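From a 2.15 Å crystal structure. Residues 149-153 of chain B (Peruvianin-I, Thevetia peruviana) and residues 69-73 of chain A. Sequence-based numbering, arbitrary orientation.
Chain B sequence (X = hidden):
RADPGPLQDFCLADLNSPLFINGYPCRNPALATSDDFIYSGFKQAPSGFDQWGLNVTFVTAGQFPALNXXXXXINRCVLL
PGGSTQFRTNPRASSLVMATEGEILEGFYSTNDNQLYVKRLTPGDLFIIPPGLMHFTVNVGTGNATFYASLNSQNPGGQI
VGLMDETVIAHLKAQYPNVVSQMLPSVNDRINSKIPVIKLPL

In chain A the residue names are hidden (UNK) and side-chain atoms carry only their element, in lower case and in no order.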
# COMPACT_ATOMS: atom_id res chain seq x y z
N ALA B 149 18.41 -14.37 5.81
CA ALA B 149 17.36 -13.43 6.15
C ALA B 149 16.53 -13.13 4.91
O ALA B 149 17.06 -12.61 3.92
CB ALA B 149 17.95 -12.14 6.73
N SER B 150 15.25 -13.48 4.95
CA SER B 150 14.29 -13.10 3.92
C SER B 150 13.59 -11.83 4.36
O SER B 150 13.07 -11.75 5.48
CB SER B 150 13.27 -14.21 3.67
OG SER B 150 13.89 -15.37 3.13
N LEU B 151 13.58 -10.82 3.49
CA LEU B 151 13.01 -9.52 3.82
C LEU B 151 12.00 -9.11 2.75
O LEU B 151 12.22 -9.33 1.56
CB LEU B 151 14.10 -8.47 3.96
CG LEU B 151 15.19 -8.81 4.98
CD1 LEU B 151 16.48 -9.26 4.29
CD2 LEU B 151 15.47 -7.64 5.91
N ASN B 152 10.91 -8.49 3.20
CA ASN B 152 9.83 -8.09 2.29
C ASN B 152 10.07 -6.69 1.74
O ASN B 152 9.26 -5.78 1.85
CB ASN B 152 8.48 -8.19 3.00
CG ASN B 152 8.39 -7.29 4.22
OD1 ASN B 152 9.38 -7.04 4.91
ND2 ASN B 152 7.18 -6.78 4.49
N SER B 153 11.24 -6.54 1.12
CA SER B 153 11.56 -5.35 0.34
C SER B 153 12.68 -5.72 -0.63
O SER B 153 13.51 -6.58 -0.33
CB SER B 153 12.00 -4.18 1.23
OG SER B 153 12.41 -3.07 0.46
N UNK A 69 0.66 -9.89 10.39
CA UNK A 69 0.87 -8.47 10.09
C UNK A 69 2.27 -8.16 9.57
O UNK A 69 2.53 -7.02 9.20
o UNK A 69 1.65 -7.63 12.23
c UNK A 69 -0.75 -7.86 11.95
c UNK A 69 0.59 -7.53 11.28
N UNK A 70 3.19 -9.13 9.52
CA UNK A 70 4.59 -8.82 9.24
C UNK A 70 5.02 -9.14 7.81
O UNK A 70 6.18 -8.92 7.46
c UNK A 70 5.26 -9.12 11.70
c UNK A 70 5.24 -7.60 11.83
c UNK A 70 5.49 -9.56 10.24
c UNK A 70 6.30 -9.73 12.63
N UNK A 71 4.12 -9.67 6.98
CA UNK A 71 4.30 -9.63 5.54
C UNK A 71 5.20 -10.67 4.92
O UNK A 71 5.63 -10.49 3.78
N UNK A 72 5.49 -11.77 5.62
CA UNK A 72 6.43 -12.75 5.10
C UNK A 72 5.96 -14.18 5.34
O UNK A 72 5.24 -14.47 6.30
c UNK A 72 9.90 -11.22 6.01
c UNK A 72 7.82 -12.57 5.73
c UNK A 72 8.67 -11.44 5.15
c UNK A 72 9.06 -11.76 3.71
N UNK A 73 6.38 -15.07 4.44
CA UNK A 73 6.14 -16.50 4.52
C UNK A 73 7.36 -17.20 3.94
O UNK A 73 7.98 -16.70 3.00
c UNK A 73 4.88 -18.40 3.38
c UNK A 73 4.87 -16.92 3.74
o UNK A 73 3.71 -16.64 4.53
O HOH W 1 6.70 -5.57 7.24
O HOH W 2 4.96 -7.61 2.58

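Position 69 of chain A carries three side-chain atoms: a carbon bonded to the backbone that bears one oxygen and one further carbon. This fork at CB, with one polar arm, is threonine. Thr A69 lies out of reach of the chain B stretch; its hydroxyl is hydrogen-bonded to a residue next to the stretches, so its polar arm is satisfied although the residue is buried.

Position 70 has four side-chain carbons and no other element, with the fork at the second carbon, which identifies leucine. The side chain of Leu A70 leaves the backbone sideways and comes no closer to the chain B stretch than 6.6 Å, from CB of Leu A70 to ND2 of Asn B152, so its contribution here is made by the backbone: its O lies 3.8 Å from ND2 of Asn B152, too far for a direct hydrogen bond. The hydrocarbon side chain, with no polar group to satisfy, suits its buried setting.

Position 71 has no side-chain atoms and is therefore glycine. Its phi of 81° by itself favours this residue, and the neighbour adds a second reason: an ideal CB would point toward the chain B stretch and sit 2.8 Å from ND2 of Asn B152, a clash. Without it, the backbone of Gly A71 can pass close to the asparagine, its O lying 3.7 Å from CB of Asn B152.

Position 72 again shows four carbons forked at the second, one branch end lying 3.3 Å from O of Ser B150; this too is leucine. The CA-to-CB bond of Leu A72 points toward the chain B stretch, with chi1 m and chi2 t. Its CD1 makes that approach to the serine carbonyl, while CD2 packs 3.7 Å from CB of Asn B152 and 4.1 Å from C of Leu B151. The fork thus spreads methyl groups along the end of the strand and the loop residue after it.

Position 73 repeats the pattern of one carbon bearing an oxygen and a carbon: threonine. Thr A73 makes no contact with the chain B stretch; the residue is buried, so its hydroxyl needs a partner, and OG1 has one in a hydrogen bond elsewhere in the structure.

The contact thus combines nonpolar packing by Leu A72 with water-mediated polarity around Asn B152. No direct hydrogen bond crosses between the stretches. Instead, ND2 of Asn B152 donates to two waters, each with its O 3.0 Å from ND2: water 1 donates weakly to O of Leu A70 at 3.4 Å, and water 2 donates to O of Gly A71 at 3.2 Å. One amide nitrogen is thereby linked to two successive carbonyls, beside a glycine that leaves it room.

Chain A 69-73: TLGLT
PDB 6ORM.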